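Local coordinates for N-acetyltransferase domain-containing protein (PDB 1WWZ), which is of uncertain function but binds acetyl coenzyme A and probably transfers an acyl group to an unidentified acceptor, at residues 135-140 and 151-156; 78-83 and 122-127. One frame throughout, in Å; residues are numbered along the deposited sequence.

Contact 1: 135-140 and 151-156; sequences LYEKFG and VRMIKR. With ACO (acetyl coenzyme *a), chain C.
K155 reaches from strand 150-156 to the end of helix 130-138 and meets F139 and G140. CB leads toward the helix end. CG lies 4.0 Å from G140 O. CD and then CE draw closer to F139 O, CE to 3.2 Å. The chain is straight as far as CE and bends only at the last torsion (chi4 62°), which sets NZ. NZ donates a 2.6 Å hydrogen bond to F139 O, with the donor tilted 20° from the carbonyl plane. NZ also forms a salt bridge with a phosphate oxygen of another bound acetyl-CoA.

The helix ends in a Schellman motif. G140 is its C-prime residue, with positive phi and its N bonded to E137 O. A side chain on G140 would run into K155 NZ, which already sits 3.7 Å from G140 CA. A water links G140 O to R156 N.

Further along, M153 and Y136 cross obliquely in a Met-aromatic contact, SD 5.2 Å from the ring centroid of Y136. M153 CE turns back to E137 CG, 3.7 Å away. The tip of Y136 faces the thioester: its OH is 3.4 Å from S1P of acetyl-CoA. A tyrosine near the thioester sulfur is a proposed general acid in many GNAT enzymes; such a role here is unproven.

Helix 130-138 packs its Y136 on L123 of strand 120-126. M153 also touches K143 of strand 142-147. The F139 ring points away from strand 150-156, against helix 102-115 and K138 of the second subunit.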
ATOM      1  N   LEU A 135       9.322  -5.927   9.926  1.00 21.84           N
ATOM      2  CA  LEU A 135       8.388  -5.290   9.008  1.00 20.72           C
ATOM      3  C   LEU A 135       9.115  -4.270   8.133  1.00 19.17           C
ATOM      4  O   LEU A 135       8.946  -4.250   6.914  1.00 19.10           O
ATOM      5  CB  LEU A 135       7.257  -4.602   9.785  1.00 21.02           C
ATOM      6  CG  LEU A 135       6.230  -3.823   8.951  1.00 22.19           C
ATOM      7  CD1 LEU A 135       5.683  -4.708   7.830  1.00 22.68           C
ATOM      8  CD2 LEU A 135       5.102  -3.339   9.854  1.00 23.52           C
ATOM      9  N   TYR A 136       9.930  -3.418   8.748  1.00 17.82           N
ATOM     10  CA  TYR A 136      10.655  -2.413   7.976  1.00 17.36           C
ATOM     11  C   TYR A 136      11.586  -3.015   6.918  1.00 17.78           C
ATOM     12  O   TYR A 136      11.661  -2.513   5.794  1.00 17.23           O
ATOM     13  CB  TYR A 136      11.465  -1.499   8.903  1.00 15.66           C
ATOM     14  CG  TYR A 136      10.623  -0.611   9.800  1.00 16.83           C
ATOM     15  CD1 TYR A 136       9.509   0.068   9.299  1.00 17.96           C
ATOM     16  CD2 TYR A 136      10.965  -0.417  11.137  1.00 16.96           C
ATOM     17  CE1 TYR A 136       8.757   0.922  10.114  1.00 18.97           C
ATOM     18  CE2 TYR A 136      10.223   0.434  11.957  1.00 17.73           C
ATOM     19  CZ  TYR A 136       9.122   1.101  11.438  1.00 19.64           C
ATOM     20  OH  TYR A 136       8.396   1.953  12.243  1.00 19.61           O
ATOM     21  N   GLU A 137      12.299  -4.081   7.272  1.00 20.24           N
ATOM     22  CA  GLU A 137      13.218  -4.708   6.326  1.00 21.71           C
ATOM     23  C   GLU A 137      12.472  -5.312   5.136  1.00 22.97           C
ATOM     24  O   GLU A 137      12.973  -5.313   4.012  1.00 22.67           O
ATOM     25  CB  GLU A 137      14.060  -5.784   7.024  1.00 23.95           C
ATOM     26  CG  GLU A 137      14.901  -5.251   8.174  1.00 27.24           C
ATOM     27  CD  GLU A 137      15.908  -6.264   8.687  1.00 30.45           C
ATOM     28  OE1 GLU A 137      15.528  -7.437   8.886  1.00 30.62           O
ATOM     29  OE2 GLU A 137      17.080  -5.885   8.899  1.00 31.87           O
ATOM     30  N   LYS A 138      11.270  -5.817   5.388  1.00 23.82           N
ATOM     31  CA  LYS A 138      10.456  -6.401   4.327  1.00 24.08           C
ATOM     32  C   LYS A 138      10.070  -5.340   3.309  1.00 24.45           C
ATOM     33  O   LYS A 138       9.747  -5.648   2.160  1.00 23.68           O
ATOM     34  CB  LYS A 138       9.197  -7.024   4.921  1.00 26.59           C
ATOM     35  CG  LYS A 138       9.474  -8.323   5.632  1.00 29.67           C
ATOM     36  CD  LYS A 138       8.298  -8.757   6.473  1.00 33.04           C
ATOM     37  CE  LYS A 138       8.426 -10.228   6.814  1.00 34.84           C
ATOM     38  NZ  LYS A 138       7.083 -10.863   6.718  1.00 37.75           N
ATOM     39  N   PHE A 139      10.102  -4.083   3.739  1.00 22.38           N
ATOM     40  CA  PHE A 139       9.755  -2.980   2.864  1.00 22.22           C
ATOM     41  C   PHE A 139      10.966  -2.230   2.337  1.00 22.23           C
ATOM     42  O   PHE A 139      10.841  -1.130   1.803  1.00 23.42           O
ATOM     43  CB  PHE A 139       8.795  -2.033   3.582  1.00 20.74           C
ATOM     44  CG  PHE A 139       7.370  -2.489   3.527  1.00 20.26           C
ATOM     45  CD1 PHE A 139       6.536  -2.075   2.492  1.00 19.99           C
ATOM     46  CD2 PHE A 139       6.879  -3.392   4.464  1.00 20.35           C
ATOM     47  CE1 PHE A 139       5.232  -2.556   2.387  1.00 19.32           C
ATOM     48  CE2 PHE A 139       5.576  -3.880   4.369  1.00 20.87           C
ATOM     49  CZ  PHE A 139       4.751  -3.461   3.328  1.00 20.19           C
ATOM     50  N   GLY A 140      12.143  -2.826   2.489  1.00 22.95           N
ATOM     51  CA  GLY A 140      13.343  -2.200   1.972  1.00 21.81           C
ATOM     52  C   GLY A 140      14.204  -1.386   2.914  1.00 21.76           C
ATOM     53  O   GLY A 140      15.237  -0.871   2.489  1.00 22.56           O
ATOM     54  N   VAL A 151      18.146   2.099  17.129  1.00 20.10           N
ATOM     55  CA  VAL A 151      18.729   1.686  15.855  1.00 19.25           C
ATOM     56  C   VAL A 151      18.170   2.564  14.732  1.00 19.54           C
ATOM     57  O   VAL A 151      16.969   2.822  14.686  1.00 19.82           O
ATOM     58  CB  VAL A 151      18.379   0.216  15.539  1.00 19.61           C
ATOM     59  CG1 VAL A 151      18.889  -0.163  14.154  1.00 19.40           C
ATOM     60  CG2 VAL A 151      18.970  -0.690  16.598  1.00 20.78           C
ATOM     61  N   ARG A 152      19.040   3.030  13.838  1.00 18.18           N
ATOM     62  CA  ARG A 152      18.603   3.871  12.727  1.00 18.10           C
ATOM     63  C   ARG A 152      18.452   3.043  11.458  1.00 18.34           C
ATOM     64  O   ARG A 152      19.339   2.263  11.096  1.00 19.03           O
ATOM     65  CB  ARG A 152      19.594   5.016  12.472  1.00 17.35           C
ATOM     66  CG  ARG A 152      19.112   6.032  11.423  1.00 19.75           C
ATOM     67  CD  ARG A 152      20.081   7.218  11.274  1.00 19.60           C
ATOM     68  NE  ARG A 152      21.317   6.864  10.580  1.00 21.93           N
ATOM     69  CZ  ARG A 152      21.552   7.092   9.287  1.00 23.05           C
ATOM     70  NH1 ARG A 152      20.638   7.687   8.527  1.00 22.50           N
ATOM     71  NH2 ARG A 152      22.702   6.705   8.747  1.00 24.77           N
ATOM     72  N   MET A 153      17.315   3.205  10.792  1.00 17.70           N
ATOM     73  CA  MET A 153      17.051   2.487   9.556  1.00 18.03           C
ATOM     74  C   MET A 153      16.750   3.482   8.454  1.00 19.29           C
ATOM     75  O   MET A 153      16.198   4.555   8.703  1.00 17.55           O
ATOM     76  CB  MET A 153      15.884   1.517   9.736  1.00 18.81           C
ATOM     77  CG  MET A 153      16.174   0.449  10.777  1.00 19.79           C
ATOM     78  SD  MET A 153      14.917  -0.820  10.902  1.00 20.23           S
ATOM     79  CE  MET A 153      15.320  -1.827   9.457  1.00 21.64           C
ATOM     80  N   ILE A 154      17.110   3.121   7.232  1.00 19.81           N
ATOM     81  CA  ILE A 154      16.903   4.015   6.108  1.00 21.86           C
ATOM     82  C   ILE A 154      16.444   3.253   4.871  1.00 21.75           C
ATOM     83  O   ILE A 154      16.785   2.082   4.691  1.00 20.60           O
ATOM     84  CB  ILE A 154      18.222   4.766   5.786  1.00 23.84           C
ATOM     85  CG1 ILE A 154      17.937   6.027   4.981  1.00 27.60           C
ATOM     86  CG2 ILE A 154      19.181   3.852   5.039  1.00 27.42           C
ATOM     87  CD1 ILE A 154      17.644   7.227   5.854  1.00 28.30           C
ATOM     88  N   LYS A 155      15.648   3.917   4.041  1.00 21.26           N
ATOM     89  CA  LYS A 155      15.207   3.389   2.764  1.00 23.02           C
ATOM     90  C   LYS A 155      15.462   4.395   1.643  1.00 23.73           C
ATOM     91  O   LYS A 155      15.055   5.550   1.681  1.00 23.05           O
ATOM     92  CB  LYS A 155      13.716   3.061   2.864  1.00 23.51           C
ATOM     93  CG  LYS A 155      13.148   2.473   1.568  1.00 24.01           C
ATOM     94  CD  LYS A 155      11.663   2.118   1.666  1.00 24.41           C
ATOM     95  CE  LYS A 155      11.081   1.654   0.323  1.00 27.03           C
ATOM     96  NZ  LYS A 155      11.755   0.441  -0.122  1.00 30.64           N
ATOM     97  N   ARG A 156      16.204   3.930   0.623  1.00 24.78           N
ATOM     98  CA  ARG A 156      16.555   4.835  -0.460  1.00 28.24           C
ATOM     99  C   ARG A 156      15.796   4.485  -1.742  1.00 30.48           C
ATOM    100  O   ARG A 156      15.435   3.340  -1.991  1.00 29.43           O
ATOM    101  CB  ARG A 156      18.065   4.723  -0.698  1.00 28.35           C
ATOM    102  CG  ARG A 156      18.894   5.097   0.536  1.00 30.38           C
ATOM    103  CD  ARG A 156      20.395   5.123   0.220  1.00 30.81           C
ATOM    104  NE  ARG A 156      21.195   5.143   1.449  1.00 34.04           N
ATOM    105  CZ  ARG A 156      21.295   6.316   2.102  1.00 34.33           C
ATOM    106  NH1 ARG A 156      20.655   7.382   1.652  1.00 34.31           N
ATOM    107  NH2 ARG A 156      22.081   6.409   3.178  1.00 36.74           N
TER
HETATM  108  N1A ACO C1001       7.237 -10.532  14.877  1.00 47.04           N
HETATM  109  C2A ACO C1001       7.596 -10.821  13.625  1.00 46.29           C
HETATM  110  N3A ACO C1001       7.206 -10.157  12.497  1.00 46.43           N
HETATM  111  C4A ACO C1001       6.344  -9.082  12.767  1.00 46.35           C
HETATM  112  C5A ACO C1001       5.920  -8.724  14.031  1.00 46.76           C
HETATM  113  C6A ACO C1001       6.407  -9.516  15.150  1.00 46.92           C
HETATM  114  N6A ACO C1001       6.042  -9.261  16.411  1.00 47.41           N
HETATM  115  N7A ACO C1001       5.066  -7.629  13.961  1.00 46.48           N
HETATM  116  C8A ACO C1001       5.004  -7.353  12.687  1.00 46.23           C
HETATM  117  N9A ACO C1001       5.765  -8.197  11.883  1.00 45.20           N
HETATM  118  C1B ACO C1001       5.934  -8.198  10.440  1.00 44.31           C
HETATM  119  C2B ACO C1001       5.326  -9.417   9.725  1.00 44.05           C
HETATM  120  O2B ACO C1001       6.085  -9.614   8.514  1.00 43.93           O
HETATM  121  C3B ACO C1001       3.842  -8.996   9.556  1.00 43.32           C
HETATM  122  O3B ACO C1001       3.341  -9.716   8.413  1.00 44.49           O
HETATM  123  P3B ACO C1001       2.598 -11.142   8.431  1.00 45.57           P
HETATM  124  O7A ACO C1001       3.631 -12.077   8.983  1.00 44.86           O
HETATM  125  O8A ACO C1001       2.283 -11.422   7.038  1.00 46.32           O
HETATM  126  O9A ACO C1001       1.406 -10.990   9.294  1.00 45.29           O
HETATM  127  C4B ACO C1001       3.953  -7.525   9.257  1.00 41.68           C
HETATM  128  O4B ACO C1001       5.250  -7.150   9.802  1.00 43.34           O
HETATM  129  C5B ACO C1001       2.976  -6.633   9.993  1.00 37.98           C
HETATM  130  O5B ACO C1001       1.639  -7.102   9.980  1.00 31.93           O
HETATM  131  P1A ACO C1001       0.495  -6.146  10.533  1.00 27.94           P
HETATM  132  O1A ACO C1001      -0.601  -6.997  10.994  1.00 27.26           O
HETATM  133  O2A ACO C1001       0.179  -5.122   9.461  1.00 29.75           O
HETATM  134  O3A ACO C1001       1.229  -5.579  11.886  1.00 29.32           O
HETATM  135  P2A ACO C1001       0.664  -4.566  12.908  1.00 24.55           P
HETATM  136  O4A ACO C1001       0.746  -5.279  14.198  1.00 28.82           O
HETATM  137  O5A ACO C1001      -0.678  -4.142  12.424  1.00 23.23           O
HETATM  138  O6A ACO C1001       1.618  -3.337  12.892  1.00 24.11           O
HETATM  139  CBP ACO C1001       3.400  -2.412  14.380  1.00 21.66           C
HETATM  140  CCP ACO C1001       3.066  -3.378  13.269  1.00 22.69           C
HETATM  141  CDP ACO C1001       4.950  -2.487  14.584  1.00 21.28           C
HETATM  142  CEP ACO C1001       2.950  -0.985  13.994  1.00 20.22           C
HETATM  143  CAP ACO C1001       2.622  -2.876  15.672  1.00 19.66           C
HETATM  144  OAP ACO C1001       3.068  -4.177  16.043  1.00 20.02           O
HETATM  145  C9P ACO C1001       2.796  -1.974  16.921  1.00 17.98           C
HETATM  146  O9P ACO C1001       2.017  -1.061  17.165  1.00 16.89           O
HETATM  147  N8P ACO C1001       3.872  -2.246  17.728  1.00 19.22           N
HETATM  148  C7P ACO C1001       4.205  -1.487  18.958  1.00 19.67           C
HETATM  149  C6P ACO C1001       4.759  -0.072  18.693  1.00 22.22           C
HETATM  150  C5P ACO C1001       6.028  -0.090  17.878  1.00 24.16           C
HETATM  151  O5P ACO C1001       6.968  -0.876  18.160  1.00 24.75           O
HETATM  152  N4P ACO C1001       6.147   0.750  16.861  1.00 25.13           N
HETATM  153  C3P ACO C1001       7.193   1.037  15.873  1.00 27.64           C
HETATM  154  C2P ACO C1001       8.171   1.965  16.599  1.00 30.76           C
HETATM  155  S1P ACO C1001       9.514   2.417  15.372  1.00 34.17           S
HETATM  156  C   ACO C1001       9.006   3.784  14.907  1.00 35.60           C
HETATM  157  O   ACO C1001       7.925   4.440  15.282  1.00 37.41           O
HETATM  158  CH3 ACO C1001       9.653   4.831  13.809  1.00 34.99           C
HETATM  159  O   HOH W   1      16.947   1.169   0.589  1.00 27.77           O

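Contact 2: 78-83 and 122-127; sequences SKYEGR and ELWVGE. With ACO (acetyl coenzyme *a), chain C.
S78 and E122 hold the turn 78-83 against strand 120-126. The turn joins strands 65-78 and 83-93 of the GNAT sheet. It combines an ST motif at S78 with a G1 beta bulge, in which G82 and R83 both face S78.

The tight part is polar and buried. S78 OG donates to E122 OE1 at 2.6 Å, on the syn side and 18° out of the carboxylate plane. The same OG accepts from E81 N at 3.1 Å and, weakly, from Y80 N. The hydroxyl is thus gripped from both segments. E122 CG is anti to the backbone N (chi1 177°) and the chain runs on extended, carrying the carboxylate to the turn. E81 OE2 lies 4.5 Å from E122 OE1. R152 NH1 forms salt bridges with both and probably offsets their like charges. An alanine here, in place of E122, would probably leave S78 OG without its acceptor and R152 with one carboxylate partner fewer.

The other side is looser and nearer to solvent. Y80 is exposed, and its CE2 meets W124 CZ2 at 3.5 Å. The approach is at the edge of the indole, near its plane. The rings are oblique, with planes at 60°. Both residues also touch a crystal neighbour. R152 packs on both rings.

The strand carries the contact on to the cofactor. L123 CB lies 4.0 Å from the acetyl CH3, and V125 CB is 3.9 Å from S1P. W124 O comes within 3.5 Å of that same methyl carbon.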
ATOM      1  N   SER A  78      18.245  15.340   8.440  1.00 15.50           N
ATOM      2  CA  SER A  78      19.063  14.301   9.050  1.00 16.72           C
ATOM      3  C   SER A  78      20.535  14.679   8.999  1.00 17.01           C
ATOM      4  O   SER A  78      21.089  14.901   7.925  1.00 18.43           O
ATOM      5  CB  SER A  78      18.865  12.971   8.325  1.00 16.25           C
ATOM      6  OG  SER A  78      19.852  12.038   8.737  1.00 16.93           O
ATOM      7  N   LYS A  79      21.161  14.746  10.169  1.00 18.20           N
ATOM      8  CA  LYS A  79      22.576  15.087  10.260  1.00 20.27           C
ATOM      9  C   LYS A  79      23.406  13.961   9.661  1.00 21.45           C
ATOM     10  O   LYS A  79      24.531  14.177   9.217  1.00 21.02           O
ATOM     11  CB  LYS A  79      22.971  15.304  11.722  1.00 23.15           C
ATOM     12  CG  LYS A  79      22.146  16.376  12.430  1.00 25.30           C
ATOM     13  CD  LYS A  79      22.561  16.530  13.891  1.00 28.87           C
ATOM     14  CE  LYS A  79      23.978  17.064  14.016  1.00 29.09           C
ATOM     15  NZ  LYS A  79      24.080  18.422  13.422  1.00 28.12           N
ATOM     16  N   TYR A  80      22.840  12.757   9.641  1.00 21.13           N
ATOM     17  CA  TYR A  80      23.534  11.598   9.093  1.00 22.77           C
ATOM     18  C   TYR A  80      23.538  11.624   7.566  1.00 23.61           C
ATOM     19  O   TYR A  80      24.534  11.268   6.938  1.00 24.02           O
ATOM     20  CB  TYR A  80      22.873  10.321   9.609  1.00 22.66           C
ATOM     21  CG  TYR A  80      22.849  10.252  11.114  1.00 24.40           C
ATOM     22  CD1 TYR A  80      23.999   9.938  11.838  1.00 23.94           C
ATOM     23  CD2 TYR A  80      21.683  10.545  11.819  1.00 24.17           C
ATOM     24  CE1 TYR A  80      23.988   9.917  13.233  1.00 26.87           C
ATOM     25  CE2 TYR A  80      21.659  10.529  13.203  1.00 26.82           C
ATOM     26  CZ  TYR A  80      22.811  10.215  13.906  1.00 26.46           C
ATOM     27  OH  TYR A  80      22.780  10.199  15.279  1.00 30.04           O
ATOM     28  N   GLU A  81      22.430  12.055   6.969  1.00 22.79           N
ATOM     29  CA  GLU A  81      22.334  12.137   5.513  1.00 24.00           C
ATOM     30  C   GLU A  81      22.758  13.534   5.063  1.00 24.65           C
ATOM     31  O   GLU A  81      22.924  13.796   3.871  1.00 25.20           O
ATOM     32  CB  GLU A  81      20.900  11.868   5.049  1.00 23.32           C
ATOM     33  CG  GLU A  81      20.339  10.520   5.474  1.00 23.93           C
ATOM     34  CD  GLU A  81      21.180   9.354   4.987  1.00 25.65           C
ATOM     35  OE1 GLU A  81      21.499   9.311   3.783  1.00 26.11           O
ATOM     36  OE2 GLU A  81      21.515   8.477   5.808  1.00 25.49           O
ATOM     37  N   GLY A  82      22.916  14.429   6.032  1.00 24.98           N
ATOM     38  CA  GLY A  82      23.326  15.790   5.736  1.00 24.08           C
ATOM     39  C   GLY A  82      22.362  16.576   4.869  1.00 24.69           C
ATOM     40  O   GLY A  82      22.774  17.511   4.182  1.00 25.52           O
ATOM     41  N   ARG A  83      21.081  16.216   4.899  1.00 23.19           N
ATOM     42  CA  ARG A  83      20.086  16.910   4.091  1.00 22.12           C
ATOM     43  C   ARG A  83      18.665  16.559   4.518  1.00 21.79           C
ATOM     44  O   ARG A  83      18.461  15.725   5.398  1.00 21.17           O
ATOM     45  CB  ARG A  83      20.281  16.555   2.615  1.00 24.75           C
ATOM     46  CG  ARG A  83      20.141  15.071   2.327  1.00 24.63           C
ATOM     47  CD  ARG A  83      20.741  14.704   0.981  1.00 26.73           C
ATOM     48  NE  ARG A  83      20.648  13.266   0.733  1.00 26.89           N
ATOM     49  CZ  ARG A  83      19.573  12.666   0.236  1.00 26.91           C
ATOM     50  NH1 ARG A  83      18.505  13.385  -0.070  1.00 26.83           N
ATOM     51  NH2 ARG A  83      19.559  11.353   0.044  1.00 27.34           N
ATOM     52  N   GLU A 122      14.008   7.975   6.730  1.00 16.84           N
ATOM     53  CA  GLU A 122      14.781   7.598   7.907  1.00 15.91           C
ATOM     54  C   GLU A 122      13.893   7.366   9.128  1.00 16.25           C
ATOM     55  O   GLU A 122      12.829   7.973   9.258  1.00 15.36           O
ATOM     56  CB  GLU A 122      15.800   8.708   8.193  1.00 16.54           C
ATOM     57  CG  GLU A 122      16.664   8.525   9.427  1.00 16.34           C
ATOM     58  CD  GLU A 122      17.591   9.711   9.634  1.00 18.75           C
ATOM     59  OE1 GLU A 122      18.700   9.727   9.056  1.00 17.38           O
ATOM     60  OE2 GLU A 122      17.199  10.647  10.362  1.00 20.05           O
ATOM     61  N   LEU A 123      14.330   6.478  10.016  1.00 15.44           N
ATOM     62  CA  LEU A 123      13.580   6.192  11.234  1.00 15.82           C
ATOM     63  C   LEU A 123      14.480   5.578  12.294  1.00 16.01           C
ATOM     64  O   LEU A 123      15.558   5.064  11.991  1.00 16.71           O
ATOM     65  CB  LEU A 123      12.409   5.239  10.941  1.00 14.65           C
ATOM     66  CG  LEU A 123      12.771   3.822  10.471  1.00 16.50           C
ATOM     67  CD1 LEU A 123      13.114   2.948  11.680  1.00 15.63           C
ATOM     68  CD2 LEU A 123      11.597   3.207   9.715  1.00 15.45           C
ATOM     69  N   TRP A 124      14.032   5.659  13.541  1.00 16.23           N
ATOM     70  CA  TRP A 124      14.752   5.081  14.664  1.00 17.32           C
ATOM     71  C   TRP A 124      13.795   4.118  15.350  1.00 17.35           C
ATOM     72  O   TRP A 124      12.626   4.443  15.578  1.00 18.02           O
ATOM     73  CB  TRP A 124      15.201   6.158  15.655  1.00 17.34           C
ATOM     74  CG  TRP A 124      16.302   7.033  15.147  1.00 19.88           C
ATOM     75  CD1 TRP A 124      16.173   8.189  14.426  1.00 20.60           C
ATOM     76  CD2 TRP A 124      17.708   6.832  15.335  1.00 20.43           C
ATOM     77  NE1 TRP A 124      17.412   8.723  14.164  1.00 20.71           N
ATOM     78  CE2 TRP A 124      18.371   7.912  14.711  1.00 20.73           C
ATOM     79  CE3 TRP A 124      18.472   5.847  15.977  1.00 20.05           C
ATOM     80  CZ2 TRP A 124      19.768   8.031  14.705  1.00 21.44           C
ATOM     81  CZ3 TRP A 124      19.860   5.965  15.972  1.00 20.98           C
ATOM     82  CH2 TRP A 124      20.492   7.052  15.340  1.00 20.52           C
ATOM     83  N   VAL A 125      14.292   2.931  15.670  1.00 16.55           N
ATOM     84  CA  VAL A 125      13.474   1.918  16.314  1.00 17.58           C
ATOM     85  C   VAL A 125      14.253   1.273  17.455  1.00 17.07           C
ATOM     86  O   VAL A 125      15.481   1.186  17.404  1.00 17.49           O
ATOM     87  CB  VAL A 125      13.033   0.845  15.280  1.00 17.68           C
ATOM     88  CG1 VAL A 125      14.250   0.273  14.570  1.00 20.65           C
ATOM     89  CG2 VAL A 125      12.242  -0.254  15.964  1.00 21.05           C
ATOM     90  N   GLY A 126      13.534   0.845  18.490  1.00 18.10           N
ATOM     91  CA  GLY A 126      14.175   0.212  19.632  1.00 19.48           C
ATOM     92  C   GLY A 126      14.940  -1.037  19.243  1.00 19.48           C
ATOM     93  O   GLY A 126      14.468  -1.830  18.430  1.00 20.38           O
ATOM     94  N   GLU A 127      16.118  -1.221  19.836  1.00 20.94           N
ATOM     95  CA  GLU A 127      16.969  -2.366  19.528  1.00 22.10           C
ATOM     96  C   GLU A 127      16.334  -3.731  19.801  1.00 22.41           C
ATOM     97  O   GLU A 127      16.652  -4.710  19.130  1.00 23.11           O
ATOM     98  CB  GLU A 127      18.298  -2.241  20.283  1.00 23.36           C
ATOM     99  CG  GLU A 127      18.199  -2.391  21.796  1.00 25.84           C
ATOM    100  CD  GLU A 127      19.504  -2.049  22.503  1.00 29.16           C
ATOM    101  OE1 GLU A 127      20.580  -2.276  21.914  1.00 30.60           O
ATOM    102  OE2 GLU A 127      19.453  -1.563  23.652  1.00 30.89           O
TER
HETATM  103  N1A ACO C1001       7.237 -10.532  14.877  1.00 47.04           N
HETATM  104  C2A ACO C1001       7.596 -10.821  13.625  1.00 46.29           C
HETATM  105  N3A ACO C1001       7.206 -10.157  12.497  1.00 46.43           N
HETATM  106  C4A ACO C1001       6.344  -9.082  12.767  1.00 46.35           C
HETATM  107  C5A ACO C1001       5.920  -8.724  14.031  1.00 46.76           C
HETATM  108  C6A ACO C1001       6.407  -9.516  15.150  1.00 46.92           C
HETATM  109  N6A ACO C1001       6.042  -9.261  16.411  1.00 47.41           N
HETATM  110  N7A ACO C1001       5.066  -7.629  13.961  1.00 46.48           N
HETATM  111  C8A ACO C1001       5.004  -7.353  12.687  1.00 46.23           C
HETATM  112  N9A ACO C1001       5.765  -8.197  11.883  1.00 45.20           N
HETATM  113  C1B ACO C1001       5.934  -8.198  10.440  1.00 44.31           C
HETATM  114  C2B ACO C1001       5.326  -9.417   9.725  1.00 44.05           C
HETATM  115  O2B ACO C1001       6.085  -9.614   8.514  1.00 43.93           O
HETATM  116  C3B ACO C1001       3.842  -8.996   9.556  1.00 43.32           C
HETATM  117  O3B ACO C1001       3.341  -9.716   8.413  1.00 44.49           O
HETATM  118  P3B ACO C1001       2.598 -11.142   8.431  1.00 45.57           P
HETATM  119  O7A ACO C1001       3.631 -12.077   8.983  1.00 44.86           O
HETATM  120  O8A ACO C1001       2.283 -11.422   7.038  1.00 46.32           O
HETATM  121  O9A ACO C1001       1.406 -10.990   9.294  1.00 45.29           O
HETATM  122  C4B ACO C1001       3.953  -7.525   9.257  1.00 41.68           C
HETATM  123  O4B ACO C1001       5.250  -7.150   9.802  1.00 43.34           O
HETATM  124  C5B ACO C1001       2.976  -6.633   9.993  1.00 37.98           C
HETATM  125  O5B ACO C1001       1.639  -7.102   9.980  1.00 31.93           O
HETATM  126  P1A ACO C1001       0.495  -6.146  10.533  1.00 27.94           P
HETATM  127  O1A ACO C1001      -0.601  -6.997  10.994  1.00 27.26           O
HETATM  128  O2A ACO C1001       0.179  -5.122   9.461  1.00 29.75           O
HETATM  129  O3A ACO C1001       1.229  -5.579  11.886  1.00 29.32           O
HETATM  130  P2A ACO C1001       0.664  -4.566  12.908  1.00 24.55           P
HETATM  131  O4A ACO C1001       0.746  -5.279  14.198  1.00 28.82           O
HETATM  132  O5A ACO C1001      -0.678  -4.142  12.424  1.00 23.23           O
HETATM  133  O6A ACO C1001       1.618  -3.337  12.892  1.00 24.11           O
HETATM  134  CBP ACO C1001       3.400  -2.412  14.380  1.00 21.66           C
HETATM  135  CCP ACO C1001       3.066  -3.378  13.269  1.00 22.69           C
HETATM  136  CDP ACO C1001       4.950  -2.487  14.584  1.00 21.28           C
HETATM  137  CEP ACO C1001       2.950  -0.985  13.994  1.00 20.22           C
HETATM  138  CAP ACO C1001       2.622  -2.876  15.672  1.00 19.66           C
HETATM  139  OAP ACO C1001       3.068  -4.177  16.043  1.00 20.02           O
HETATM  140  C9P ACO C1001       2.796  -1.974  16.921  1.00 17.98           C
HETATM  141  O9P ACO C1001       2.017  -1.061  17.165  1.00 16.89           O
HETATM  142  N8P ACO C1001       3.872  -2.246  17.728  1.00 19.22           N
HETATM  143  C7P ACO C1001       4.205  -1.487  18.958  1.00 19.67           C
HETATM  144  C6P ACO C1001       4.759  -0.072  18.693  1.00 22.22           C
HETATM  145  C5P ACO C1001       6.028  -0.090  17.878  1.00 24.16           C
HETATM  146  O5P ACO C1001       6.968  -0.876  18.160  1.00 24.75           O
HETATM  147  N4P ACO C1001       6.147   0.750  16.861  1.00 25.13           N
HETATM  148  C3P ACO C1001       7.193   1.037  15.873  1.00 27.64           C
HETATM  149  C2P ACO C1001       8.171   1.965  16.599  1.00 30.76           C
HETATM  150  S1P ACO C1001       9.514   2.417  15.372  1.00 34.17           S
HETATM  151  C   ACO C1001       9.006   3.784  14.907  1.00 35.60           C
HETATM  152  O   ACO C1001       7.925   4.440  15.282  1.00 37.41           O
HETATM  153  CH3 ACO C1001       9.653   4.831  13.809  1.00 34.99           C

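In the fold
From the N terminus the chain builds strand 5-8, three helices, then strands 57-62 and 65-78, and turns at 78-83. Strand 83-93 and helix 102-115 follow. Strand 120-126 then lies parallel to strand 83-93, and its side chains reach the turn; contact 2 closes there. Helix 130-138 comes next, and the hairpin of strands 142-147 and 150-156 brings the chain back to the helix end, closing contact 1. The two loops are in series; they neither nest nor cross. They meet in the sheet, where strands 120-126 and 150-156 are antiparallel neighbours and M153 N probably bonds to L123 O. Contact 1 ties helix to sheet, contact 2 ties turn to sheet, and both border the same acetyl-CoA.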